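Side-chain contacts in glucose-6-phosphate 1-dehydrogenase (PDB 7E6I), which catalyses the first step of the oxidative pentose phosphate pathway, oxidising glucose 6-phosphate to 6-phosphoglucono-1,5-lactone with reduction of NADP(+) to NADPH: residues Lys23-Ala28 with Tyr121-Pro126; Ser161-Gln166 with Glu435-Trp440; Val249-Thr254 with Val271-Ala276; Ile287-Arg292 with Ser300-Glu305; Asn448-Glu451 with Gly455-Pro458. All blocks are in the same frame, centred on the assembly; numbering follows the deposited sequence.

Interaction 1 (Lys23-Ala28 with Tyr121-Pro126)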
# COMPACT_ATOMS: atom_id res chain seq x y z
N LYS A 23 -12.99 0.81 12.04
CA LYS A 23 -13.37 1.23 10.70
C LYS A 23 -12.77 0.37 9.59
O LYS A 23 -13.25 0.43 8.46
CB LYS A 23 -12.96 2.68 10.46
CG LYS A 23 -13.69 3.68 11.33
CD LYS A 23 -13.46 5.09 10.80
CE LYS A 23 -13.53 6.10 11.92
NZ LYS A 23 -12.76 7.33 11.59
N LYS A 24 -11.72 -0.41 9.88
CA LYS A 24 -11.06 -1.15 8.81
C LYS A 24 -10.89 -2.63 9.14
O LYS A 24 -11.29 -3.49 8.35
CB LYS A 24 -9.70 -0.52 8.50
CG LYS A 24 -9.81 0.91 8.00
CD LYS A 24 -9.80 0.96 6.48
CE LYS A 24 -10.10 2.35 5.95
NZ LYS A 24 -9.60 2.50 4.55
N THR A 25 -10.29 -2.94 10.30
CA THR A 25 -9.99 -4.34 10.59
C THR A 25 -11.27 -5.15 10.75
O THR A 25 -11.46 -6.17 10.07
CB THR A 25 -9.13 -4.46 11.84
OG1 THR A 25 -8.16 -3.40 11.86
CG2 THR A 25 -8.41 -5.81 11.87
N PHE A 26 -12.15 -4.72 11.65
CA PHE A 26 -13.39 -5.46 11.87
C PHE A 26 -14.29 -5.42 10.64
O PHE A 26 -14.85 -6.46 10.27
CB PHE A 26 -14.10 -4.95 13.12
CG PHE A 26 -13.58 -5.57 14.38
CD1 PHE A 26 -14.09 -6.78 14.83
CD2 PHE A 26 -12.53 -4.98 15.08
CE1 PHE A 26 -13.58 -7.38 15.99
CE2 PHE A 26 -12.02 -5.57 16.22
CZ PHE A 26 -12.55 -6.77 16.68
N PRO A 27 -14.46 -4.27 9.97
CA PRO A 27 -15.22 -4.30 8.71
C PRO A 27 -14.63 -5.26 7.69
O PRO A 27 -15.39 -5.90 6.95
CB PRO A 27 -15.18 -2.84 8.25
CG PRO A 27 -15.07 -2.06 9.51
CD PRO A 27 -14.18 -2.88 10.39
N ALA A 28 -13.30 -5.39 7.63
CA ALA A 28 -12.71 -6.33 6.69
C ALA A 28 -12.99 -7.77 7.10
O ALA A 28 -13.28 -8.62 6.25
CB ALA A 28 -11.20 -6.10 6.56
N TYR A 121 -3.68 -9.56 15.01
CA TYR A 121 -3.67 -8.32 14.24
C TYR A 121 -3.34 -7.16 15.18
O TYR A 121 -4.11 -6.88 16.11
CB TYR A 121 -5.01 -8.09 13.54
CG TYR A 121 -4.94 -7.06 12.43
CD1 TYR A 121 -4.58 -5.74 12.70
CD2 TYR A 121 -5.20 -7.43 11.11
CE1 TYR A 121 -4.50 -4.80 11.68
CE2 TYR A 121 -5.11 -6.50 10.09
CZ TYR A 121 -4.76 -5.19 10.37
OH TYR A 121 -4.68 -4.27 9.34
N LEU A 122 -2.23 -6.46 14.92
CA LEU A 122 -1.74 -5.44 15.85
C LEU A 122 -2.09 -4.04 15.32
O LEU A 122 -1.26 -3.34 14.74
CB LEU A 122 -0.23 -5.60 16.05
CG LEU A 122 0.28 -6.54 17.14
CD1 LEU A 122 -0.40 -7.89 17.09
CD2 LEU A 122 1.78 -6.70 17.00
N ALA A 123 -3.33 -3.62 15.56
CA ALA A 123 -3.81 -2.33 15.07
C ALA A 123 -3.32 -1.19 15.98
O ALA A 123 -4.09 -0.46 16.59
CB ALA A 123 -5.33 -2.33 14.98
N LEU A 124 -2.01 -1.06 16.04
CA LEU A 124 -1.35 -0.20 17.02
C LEU A 124 -0.20 0.51 16.35
O LEU A 124 0.30 0.05 15.31
CB LEU A 124 -0.84 -1.02 18.22
CG LEU A 124 -1.90 -1.72 19.08
CD1 LEU A 124 -1.28 -2.81 19.92
CD2 LEU A 124 -2.57 -0.69 19.97
N PRO A 125 0.26 1.63 16.89
CA PRO A 125 1.47 2.27 16.38
C PRO A 125 2.70 1.49 16.81
O PRO A 125 2.65 0.72 17.78
CB PRO A 125 1.44 3.66 17.03
CG PRO A 125 0.67 3.45 18.29
CD PRO A 125 -0.35 2.40 17.99
N PRO A 126 3.83 1.66 16.11
CA PRO A 126 5.00 0.83 16.41
C PRO A 126 5.50 0.96 17.84
O PRO A 126 6.04 -0.02 18.39
CB PRO A 126 6.04 1.33 15.40
CG PRO A 126 5.25 1.93 14.30
CD PRO A 126 4.04 2.53 14.95
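Thr-25 and Ala-123 are the nearest backbone pair, with CA atoms 7.9 Å apart, where helix 19-34 meets the C-terminal end of strand 117-122. Both belong to the Rossmann-type fold of the coenzyme domain. The helix follows strand 10-14 and begins within a segment that, by similarity, binds NADP(+). Strand 117-122 runs parallel beside strand 10-14. The contact therefore joins a helix to the sheet it covers.

The main touch is a CH-pi contact. The methyl CG2 of Thr-25 sits over the centre of one face of the Tyr-121 ring, 3.6 Å from the centroid and only 8° off the ring normal. The Tyr-121 ring is swung to the side remote from its own backbone N (chi1 -163°), which lays it beneath the threonine. Thr-25 OG1 points to a different neighbour. It makes a weak hydrogen bond to Leu-20 O, five residues back in the helix, and passes 3.9 Å from Tyr-121 CE1. At the far end of the ring, Tyr-121 OH has a weak hydrogen bond with Glu-152 OE1, and the ring also touches Ile-150 and Tyr-415. A leucine in place of Tyr-121 would probably leave the Thr-25 methyl without its flat ring support and Glu-152 without its hydroxyl partner.

After Leu-122 the chain turns through an inverse gamma turn centred on Ala-123. The backbone N of Ala-123 lies at the ring edge of Tyr-121, in its plane, and Ala-123 CB is 4.3 Å from Thr-25 OG1.

Interaction 2 (Ser161-Gln166 with Glu435-Trp440)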
# COMPACT_ATOMS: atom_id res chain seq x y z
N SER A 161 15.79 4.38 12.59
CA SER A 161 14.65 3.95 13.39
C SER A 161 14.11 2.61 12.91
O SER A 161 13.79 1.73 13.73
CB SER A 161 13.57 5.05 13.40
OG SER A 161 13.21 5.50 12.09
N ALA A 162 14.03 2.40 11.59
CA ALA A 162 13.54 1.11 11.09
C ALA A 162 14.46 -0.04 11.50
O ALA A 162 13.98 -1.09 11.94
CB ALA A 162 13.38 1.14 9.57
N THR A 163 15.77 0.16 11.38
CA THR A 163 16.73 -0.85 11.84
C THR A 163 16.51 -1.19 13.31
O THR A 163 16.48 -2.36 13.70
CB THR A 163 18.16 -0.37 11.62
OG1 THR A 163 18.29 0.14 10.29
CG2 THR A 163 19.15 -1.50 11.82
N GLU A 164 16.32 -0.16 14.15
CA GLU A 164 16.15 -0.38 15.58
C GLU A 164 14.89 -1.18 15.87
O GLU A 164 14.91 -2.11 16.69
CB GLU A 164 16.11 0.96 16.31
CG GLU A 164 17.47 1.58 16.57
CD GLU A 164 17.36 2.99 17.14
OE1 GLU A 164 16.35 3.26 17.84
OE2 GLU A 164 18.26 3.82 16.88
N LEU A 165 13.79 -0.84 15.21
CA LEU A 165 12.56 -1.61 15.40
C LEU A 165 12.77 -3.07 15.02
O LEU A 165 12.38 -3.98 15.77
CB LEU A 165 11.44 -1.01 14.58
CG LEU A 165 10.14 -1.81 14.54
CD1 LEU A 165 9.62 -1.98 15.96
CD2 LEU A 165 9.12 -1.11 13.66
N GLN A 166 13.41 -3.31 13.87
CA GLN A 166 13.58 -4.68 13.40
C GLN A 166 14.55 -5.46 14.28
O GLN A 166 14.40 -6.68 14.47
CB GLN A 166 14.05 -4.69 11.94
CG GLN A 166 14.27 -6.09 11.39
CD GLN A 166 13.06 -7.02 11.59
OE1 GLN A 166 11.92 -6.57 11.73
NE2 GLN A 166 13.31 -8.34 11.57
N GLU A 435 13.52 -6.12 2.25
CA GLU A 435 12.78 -5.15 1.45
C GLU A 435 12.67 -3.81 2.18
O GLU A 435 12.90 -2.74 1.60
CB GLU A 435 11.40 -5.73 1.16
CG GLU A 435 10.56 -5.01 0.15
CD GLU A 435 9.22 -5.71 -0.07
OE1 GLU A 435 8.96 -6.77 0.57
OE2 GLU A 435 8.41 -5.21 -0.88
N LEU A 436 12.29 -3.86 3.46
CA LEU A 436 12.23 -2.65 4.27
C LEU A 436 13.60 -1.99 4.36
O LEU A 436 13.74 -0.77 4.16
CB LEU A 436 11.73 -3.03 5.67
CG LEU A 436 10.87 -2.09 6.50
CD1 LEU A 436 10.06 -1.16 5.63
CD2 LEU A 436 9.98 -2.95 7.38
N ASP A 437 14.62 -2.79 4.66
CA ASP A 437 15.95 -2.22 4.86
C ASP A 437 16.43 -1.50 3.62
O ASP A 437 16.91 -0.36 3.70
CB ASP A 437 16.92 -3.32 5.27
CG ASP A 437 18.31 -2.79 5.51
OD1 ASP A 437 18.48 -1.94 6.41
OD2 ASP A 437 19.23 -3.22 4.80
N VAL A 438 16.30 -2.13 2.45
CA VAL A 438 16.80 -1.52 1.22
C VAL A 438 15.98 -0.28 0.85
O VAL A 438 16.52 0.72 0.36
CB VAL A 438 16.81 -2.54 0.07
CG1 VAL A 438 17.32 -1.88 -1.20
CG2 VAL A 438 17.67 -3.71 0.45
N SER A 439 14.67 -0.32 1.09
CA SER A 439 13.87 0.84 0.73
C SER A 439 14.24 2.04 1.60
O SER A 439 14.26 3.17 1.11
CB SER A 439 12.38 0.51 0.83
OG SER A 439 11.92 0.64 2.17
N TRP A 440 14.60 1.81 2.87
CA TRP A 440 15.04 2.91 3.71
C TRP A 440 16.46 3.36 3.37
O TRP A 440 16.75 4.56 3.44
CB TRP A 440 14.93 2.54 5.20
CG TRP A 440 13.52 2.74 5.74
CD1 TRP A 440 12.70 1.79 6.29
CD2 TRP A 440 12.77 3.96 5.74
NE1 TRP A 440 11.50 2.34 6.64
CE2 TRP A 440 11.51 3.68 6.31
CE3 TRP A 440 13.04 5.27 5.32
CZ2 TRP A 440 10.52 4.65 6.47
CZ3 TRP A 440 12.06 6.24 5.47
CH2 TRP A 440 10.81 5.92 6.05
O HOH W 1 17.06 -2.03 8.42
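Ala-162 and Trp-440 meet where helix 159-169 of the coenzyme-binding domain packs against helix 433-451 of the C-terminal domain. This is a helix-helix contact between domains.

The CG of Trp-440 stands anti to its own carbonyl carbon (chi1 -83°). This swings the indole across to the other helix, five-membered ring first. Ala-162 CB approaches obliquely and meets Trp-440 CD1 at 3.4 Å, with Trp-440 NE1 slightly farther off at 3.7 Å. The small methyl probably lets the indole come close to the helix backbone. Trp-440 also touches Leu-159 of the same partner helix and Gln-243 of helix 236-254.

To one side a water joins the polar pair. It donates to Thr-163 OG1 at 3.1 Å and also to Asp-437 OD1, though that second distance is too short to carry weight. Each residue has a stronger partner in its own helix. Thr-163 OG1 is hydrogen-bonded with Leu-159 O. The Asp-437 side chain is turned fully away from its backbone N (chi1 -179°), and OD2 forms a salt bridge with Lys-441. Thr-163 and Asp-437 are also the nearest backbone pair, with CA atoms 7.2 Å apart.

One turn before the tryptophan, Leu-436 O accepts two bonds: one from Trp-440 N and one from Ser-439 OG, at 3.0 Å.

Interaction 3 (Val249-Thr254 with Val271-Ala276)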
# COMPACT_ATOMS: atom_id res chain seq x y z
N VAL A 249 4.53 -0.32 -5.81
CA VAL A 249 4.04 -0.42 -7.18
C VAL A 249 5.20 -0.46 -8.17
O VAL A 249 5.24 -1.31 -9.07
CB VAL A 249 3.11 0.76 -7.49
CG1 VAL A 249 2.82 0.83 -9.00
CG2 VAL A 249 1.83 0.66 -6.67
N LEU A 250 6.15 0.46 -8.03
CA LEU A 250 7.25 0.56 -8.99
C LEU A 250 8.05 -0.72 -9.00
O LEU A 250 8.49 -1.20 -10.05
CB LEU A 250 8.14 1.75 -8.63
CG LEU A 250 9.41 1.96 -9.44
CD1 LEU A 250 9.05 2.16 -10.93
CD2 LEU A 250 10.21 3.15 -8.89
N THR A 251 8.20 -1.30 -7.83
CA THR A 251 8.91 -2.56 -7.68
C THR A 251 8.22 -3.68 -8.46
O THR A 251 8.86 -4.47 -9.16
CB THR A 251 9.01 -2.80 -6.17
OG1 THR A 251 10.35 -2.62 -5.74
CG2 THR A 251 8.53 -4.08 -5.77
N LEU A 252 6.88 -3.73 -8.39
CA LEU A 252 6.14 -4.71 -9.17
C LEU A 252 6.28 -4.47 -10.67
O LEU A 252 6.18 -5.43 -11.45
CB LEU A 252 4.68 -4.67 -8.76
CG LEU A 252 4.47 -5.08 -7.30
CD1 LEU A 252 3.06 -4.72 -6.82
CD2 LEU A 252 4.75 -6.58 -7.15
N LEU A 253 6.49 -3.22 -11.11
CA LEU A 253 6.61 -2.91 -12.53
C LEU A 253 8.00 -3.17 -13.08
O LEU A 253 8.15 -3.30 -14.30
CB LEU A 253 6.27 -1.45 -12.79
CG LEU A 253 4.84 -1.00 -12.52
CD1 LEU A 253 4.78 0.54 -12.44
CD2 LEU A 253 3.87 -1.54 -13.56
N THR A 254 9.03 -3.21 -12.22
CA THR A 254 10.40 -3.30 -12.70
C THR A 254 11.10 -4.61 -12.35
O THR A 254 12.16 -4.89 -12.93
CB THR A 254 11.24 -2.13 -12.15
OG1 THR A 254 11.18 -2.13 -10.72
CG2 THR A 254 10.74 -0.78 -12.65
N VAL A 271 13.21 -7.41 -3.73
CA VAL A 271 14.46 -7.02 -3.10
C VAL A 271 15.54 -6.84 -4.14
O VAL A 271 16.31 -5.87 -4.11
CB VAL A 271 14.86 -8.05 -2.02
CG1 VAL A 271 16.23 -7.69 -1.44
CG2 VAL A 271 13.81 -8.12 -0.91
N LYS A 272 15.61 -7.76 -5.11
CA LYS A 272 16.66 -7.71 -6.12
C LYS A 272 16.61 -6.42 -6.93
O LYS A 272 17.65 -5.81 -7.20
CB LYS A 272 16.56 -8.92 -7.06
CG LYS A 272 17.71 -8.94 -8.06
CD LYS A 272 17.87 -10.28 -8.73
CE LYS A 272 18.29 -10.12 -10.18
NZ LYS A 272 18.76 -11.41 -10.77
N VAL A 273 15.42 -6.00 -7.38
CA VAL A 273 15.41 -4.80 -8.19
C VAL A 273 15.67 -3.57 -7.31
O VAL A 273 16.34 -2.62 -7.74
CB VAL A 273 14.09 -4.69 -9.01
CG1 VAL A 273 12.87 -4.36 -8.12
CG2 VAL A 273 14.25 -3.65 -10.09
N LEU A 274 15.18 -3.58 -6.06
CA LEU A 274 15.49 -2.50 -5.14
C LEU A 274 17.00 -2.27 -5.03
O LEU A 274 17.47 -1.14 -5.07
CB LEU A 274 14.89 -2.80 -3.77
CG LEU A 274 13.40 -2.50 -3.63
CD1 LEU A 274 12.84 -3.01 -2.30
CD2 LEU A 274 13.14 -1.01 -3.82
N LYS A 275 17.77 -3.35 -4.92
CA LYS A 275 19.22 -3.19 -4.79
C LYS A 275 19.86 -2.63 -6.05
O LYS A 275 21.00 -2.15 -5.99
CB LYS A 275 19.86 -4.53 -4.45
CG LYS A 275 19.42 -5.08 -3.10
CD LYS A 275 20.30 -6.24 -2.68
CE LYS A 275 19.74 -6.91 -1.46
NZ LYS A 275 20.71 -7.87 -0.87
N ALA A 276 19.19 -2.69 -7.20
CA ALA A 276 19.76 -2.15 -8.43
C ALA A 276 19.47 -0.68 -8.63
O ALA A 276 20.02 -0.07 -9.56
CB ALA A 276 19.25 -2.94 -9.64
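The hydroxyl of Thr-254, which packs against Val-273, donates from OG1 to Leu-250 O at 2.9 Å. It comes from above the carbonyl plane. The same oxygen also takes weak bonds from the backbone N atoms of Leu-253 and Thr-254. This probably helps to hold the last turn of helix 236-254.

The bond depends on the rotation of Thr-254. OG1 lies in the crowded position between the backbone N and the carbonyl carbon (chi1 57°), facing back along the helix. With its proton spent there, the oxygen meets the other helix by van der Waals contact. Val-273 comes in at about a right angle and touches it with both methyls, CG2 at 3.5 Å and CG1 at 3.8 Å from Thr-254 OG1.

One turn earlier, Thr-251 OG1 faces the branch point of Leu-274, 3.7 Å from Leu-274 CG. These side chains also cross at about a right angle. Val-273 CG1 reaches Thr-251 OG1 as well, at 3.9 Å, so this valine touches both threonines. No hydrogen bond links the two segments, and all four touching residues are buried.

The segment axes approach to 9.4 Å at an angle of 99°, so the helices are close to perpendicular. Helix 236-254 also carries His-245, the proton acceptor by similarity, with its side chain about 11 Å from that of Thr-251. Leu-274 also touches Glu-435 and Val-438 of helix 433-451. Helix 236-254 in turn lies on the mixed sheet, with Leu-250 on strand 333-338 and Val-249 and Leu-253 on strand 345-352.

Interaction 4 (Ile287-Arg292 with Ser300-Glu305)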
# COMPACT_ATOMS: atom_id res chain seq x y z
N ILE A 287 9.88 19.81 -5.71
CA ILE A 287 9.39 19.81 -4.34
C ILE A 287 8.45 21.00 -4.17
O ILE A 287 8.77 22.11 -4.61
CB ILE A 287 10.58 19.83 -3.37
CG1 ILE A 287 10.60 18.54 -2.56
CG2 ILE A 287 10.73 21.08 -2.57
CD1 ILE A 287 10.83 17.38 -3.46
N GLY A 288 7.27 20.75 -3.62
CA GLY A 288 6.24 21.77 -3.55
C GLY A 288 5.44 21.69 -2.26
O GLY A 288 5.36 20.65 -1.62
N GLN A 289 4.88 22.84 -1.87
CA GLN A 289 4.03 22.99 -0.69
C GLN A 289 2.80 23.77 -1.11
O GLN A 289 2.91 24.73 -1.88
CB GLN A 289 4.77 23.71 0.47
CG GLN A 289 3.99 23.79 1.77
CD GLN A 289 4.67 24.66 2.81
OE1 GLN A 289 4.34 25.85 2.97
NE2 GLN A 289 5.63 24.09 3.53
N TYR A 290 1.62 23.37 -0.64
CA TYR A 290 0.42 23.97 -1.22
C TYR A 290 0.08 25.29 -0.53
O TYR A 290 0.07 25.39 0.70
CB TYR A 290 -0.77 23.00 -1.21
CG TYR A 290 -1.43 22.66 0.10
CD1 TYR A 290 -2.49 23.43 0.60
CD2 TYR A 290 -1.07 21.50 0.80
CE1 TYR A 290 -3.13 23.08 1.80
CE2 TYR A 290 -1.70 21.14 1.99
CZ TYR A 290 -2.72 21.94 2.49
OH TYR A 290 -3.34 21.56 3.66
N GLY A 291 -0.17 26.31 -1.36
CA GLY A 291 -0.64 27.60 -0.89
C GLY A 291 -2.13 27.75 -1.11
O GLY A 291 -2.83 26.81 -1.50
N ARG A 292 -2.61 28.96 -0.86
CA ARG A 292 -4.04 29.23 -0.99
C ARG A 292 -4.49 29.03 -2.44
O ARG A 292 -3.74 29.27 -3.39
CB ARG A 292 -4.35 30.64 -0.53
CG ARG A 292 -4.61 30.75 0.96
CD ARG A 292 -4.75 32.21 1.39
NE ARG A 292 -4.20 32.44 2.72
CZ ARG A 292 -3.76 33.61 3.15
NH1 ARG A 292 -3.81 34.67 2.34
NH2 ARG A 292 -3.28 33.73 4.37
N SER A 300 -3.88 27.90 2.65
CA SER A 300 -2.55 27.37 2.42
C SER A 300 -2.24 26.27 3.44
O SER A 300 -2.95 26.09 4.44
CB SER A 300 -1.50 28.48 2.50
OG SER A 300 -1.40 28.96 3.83
N TYR A 301 -1.17 25.52 3.18
CA TYR A 301 -0.71 24.58 4.18
C TYR A 301 -0.37 25.30 5.48
O TYR A 301 -0.63 24.77 6.58
CB TYR A 301 0.49 23.79 3.65
CG TYR A 301 1.15 22.90 4.68
CD1 TYR A 301 0.54 21.71 5.08
CD2 TYR A 301 2.38 23.22 5.23
CE1 TYR A 301 1.13 20.89 6.02
CE2 TYR A 301 2.98 22.40 6.16
CZ TYR A 301 2.36 21.24 6.56
OH TYR A 301 2.95 20.43 7.51
N LEU A 302 0.16 26.53 5.39
CA LEU A 302 0.58 27.29 6.56
C LEU A 302 -0.59 27.93 7.31
O LEU A 302 -0.47 28.21 8.50
CB LEU A 302 1.59 28.37 6.15
CG LEU A 302 2.91 27.89 5.53
CD1 LEU A 302 3.73 29.07 5.07
CD2 LEU A 302 3.73 27.03 6.48
N ASP A 303 -1.72 28.18 6.63
CA ASP A 303 -2.92 28.65 7.32
C ASP A 303 -3.36 27.72 8.43
O ASP A 303 -4.14 28.13 9.29
CB ASP A 303 -4.07 28.82 6.33
CG ASP A 303 -3.91 30.03 5.45
OD1 ASP A 303 -3.05 30.88 5.76
OD2 ASP A 303 -4.63 30.12 4.43
N ASP A 304 -2.92 26.46 8.41
CA ASP A 304 -3.27 25.53 9.47
C ASP A 304 -2.75 26.05 10.81
O ASP A 304 -1.57 26.38 10.94
CB ASP A 304 -2.69 24.15 9.16
CG ASP A 304 -3.26 23.06 10.06
OD1 ASP A 304 -3.18 23.21 11.30
OD2 ASP A 304 -3.77 22.04 9.53
N GLU A 305 -3.64 26.13 11.80
CA GLU A 305 -3.22 26.67 13.09
C GLU A 305 -2.21 25.77 13.79
O GLU A 305 -1.52 26.24 14.70
CB GLU A 305 -4.44 26.90 13.99
CG GLU A 305 -4.84 25.70 14.84
CD GLU A 305 -6.23 25.86 15.46
OE1 GLU A 305 -6.88 24.83 15.74
OE2 GLU A 305 -6.66 27.02 15.66
O HOH W 2 -4.46 23.82 5.42
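Tyr-290 CG sits between its backbone N and carbonyl carbon (chi1 71°), which lays its ring against Tyr-301 CB. That CB stands over the centre of the Tyr-290 face, a CH-pi contact 3.8 Å from the centroid. Tyr-301 CG points away from its own N (chi1 173°). This turns the edge of the Tyr-301 ring toward the same face in an offset edge-to-face pair, with planes at 70°. Tyr-301 N donates to Tyr-290 O at 2.8 Å. Tyr-290 OH is hydrogen-bonded to Thr-225 N and reaches Ser-300 O through a water.

Gln-289 crosses the second ring, its CD 3.6 Å from Tyr-301 CD2. Its NE2 is held by Ser-311 O and Cys-313 O.

Arg-292 forms a side-on salt bridge with Asp-303. Arg-292 NE meets the syn lone pair of Asp-303 OD2 at 2.9 Å, and Arg-292 NH2 meets Asp-303 OD1 at 3.2 Å, with the two groups nearly coplanar. Ser-300 N also donates to Asp-303 OD2 at 2.9 Å, from above the carboxylate plane. With an alanine here, the Arg-292 charge would probably lose this mate and Ser-300 N its acceptor.

Asp-303 N returns a bond to Ser-300 OG at 2.9 Å. This is an ST motif, wrapped around the type I beta turn Tyr-301 to Asp-304 in the loop that leaves strand 285-291 of the mixed sheet.

Interaction 5 (Asn448-Glu451 with Gly455-Pro458)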
# COMPACT_ATOMS: atom_id res chain seq x y z
N ASN A 448 17.16 13.00 4.70
CA ASN A 448 18.13 13.77 5.49
C ASN A 448 18.45 15.10 4.82
O ASN A 448 18.55 16.13 5.49
CB ASN A 448 19.41 12.96 5.67
CG ASN A 448 19.26 11.82 6.64
OD1 ASN A 448 18.27 11.74 7.38
ND2 ASN A 448 20.24 10.91 6.64
N TYR A 449 18.64 15.08 3.50
CA TYR A 449 19.00 16.31 2.80
C TYR A 449 17.86 17.32 2.86
O TYR A 449 18.09 18.49 3.18
CB TYR A 449 19.40 15.97 1.36
CG TYR A 449 19.30 17.12 0.39
CD1 TYR A 449 20.29 18.10 0.33
CD2 TYR A 449 18.24 17.21 -0.48
CE1 TYR A 449 20.20 19.14 -0.56
CE2 TYR A 449 18.14 18.25 -1.38
CZ TYR A 449 19.12 19.21 -1.41
OH TYR A 449 19.00 20.24 -2.31
N LEU A 450 16.63 16.88 2.62
CA LEU A 450 15.51 17.82 2.59
C LEU A 450 15.23 18.40 3.97
O LEU A 450 14.85 19.57 4.09
CB LEU A 450 14.26 17.12 2.06
CG LEU A 450 14.25 16.69 0.60
CD1 LEU A 450 12.87 16.13 0.22
CD2 LEU A 450 14.64 17.84 -0.30
N GLU A 451 15.39 17.60 5.02
CA GLU A 451 15.00 18.00 6.37
C GLU A 451 16.17 18.55 7.18
O GLU A 451 15.97 18.94 8.34
CB GLU A 451 14.35 16.82 7.09
CG GLU A 451 12.94 16.55 6.59
CD GLU A 451 12.48 15.12 6.82
OE1 GLU A 451 11.41 14.75 6.27
OE2 GLU A 451 13.17 14.38 7.56
N GLY A 455 18.15 22.29 3.70
CA GLY A 455 17.01 21.77 2.99
C GLY A 455 16.36 22.84 2.14
O GLY A 455 16.07 23.94 2.60
N PRO A 456 16.10 22.52 0.87
CA PRO A 456 15.49 23.50 -0.03
C PRO A 456 14.11 23.91 0.45
O PRO A 456 13.43 23.19 1.18
CB PRO A 456 15.40 22.76 -1.37
CG PRO A 456 16.38 21.63 -1.26
CD PRO A 456 16.36 21.24 0.19
N GLN A 457 13.70 25.11 0.05
CA GLN A 457 12.37 25.59 0.36
C GLN A 457 11.41 25.09 -0.70
O GLN A 457 11.67 25.32 -1.89
CB GLN A 457 12.34 27.11 0.43
CG GLN A 457 10.97 27.74 0.14
CD GLN A 457 10.04 27.67 1.34
OE1 GLN A 457 10.48 27.77 2.49
NE2 GLN A 457 8.73 27.48 1.07
N PRO A 458 10.34 24.38 -0.35
CA PRO A 458 9.39 23.95 -1.38
C PRO A 458 8.79 25.14 -2.09
O PRO A 458 8.47 26.16 -1.48
CB PRO A 458 8.33 23.17 -0.59
CG PRO A 458 8.56 23.52 0.84
CD PRO A 458 10.03 23.80 0.96
O HOH W 3 13.55 20.50 2.15
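Tyr-449 meets Pro-456 with the outer part of its ring. From CB, CG is placed anti to the backbone N (chi1 158°), and this aims the ring along the surface at the proline. Neither CB nor CG touches it. Contact starts farther out, where Tyr-449 CE2 lies 3.8 Å from both Pro-456 CG and CD. Tyr-449 CZ comes next, 3.7 Å from Pro-456 CG. At the tip, Tyr-449 OH makes a tight contact, 3.1 Å from the same Pro-456 CG. The approach to the ring is oblique, and the two side chains cross at about a right angle. The Tyr-449 ring is also stacked with His-282.

This is the C-terminal part of helix 433-451, from which a short loop leads to strand 459-462, at one edge of the mixed sheet of the C-terminal domain. The loop packs back on the last turn of the helix. Gly-455 sits against it, with its CA making CH...O contacts to Leu-450 O at 3.3 Å and Tyr-449 O at 3.5 Å. A CB at this position would clash with Leu-450 O.

Leu-450 CD2 also touches the proline, 3.8 Å from Pro-456 CD. A water donates to Pro-456 O at 2.9 Å and also lies next to Leu-450 O.

Overall arrangement
Interaction 1 lies within the coenzyme domain, interaction 2 joins that domain to the C-terminal one, and interactions 3, 4 and 5 lie in the latter. Interactions 1 and 2 touch through Pro-126 CB and Leu-165 CD2, 4.3 Å apart. Interactions 2 and 3 touch as well, with Val-438 CG1 3.7 Å from Leu-274 CB. Helix 433-451 serves both interaction 2 and interaction 5. Interactions 4 and 5 pack together, Ile-287 CG2 lying 3.4 Å from Pro-458 CA. The bound glucose 6-phosphate is about 12 Å from the side chains of Tyr-121 and Trp-440, and about 11 Å from that of Tyr-290. Interaction 5 is remote from the known sites.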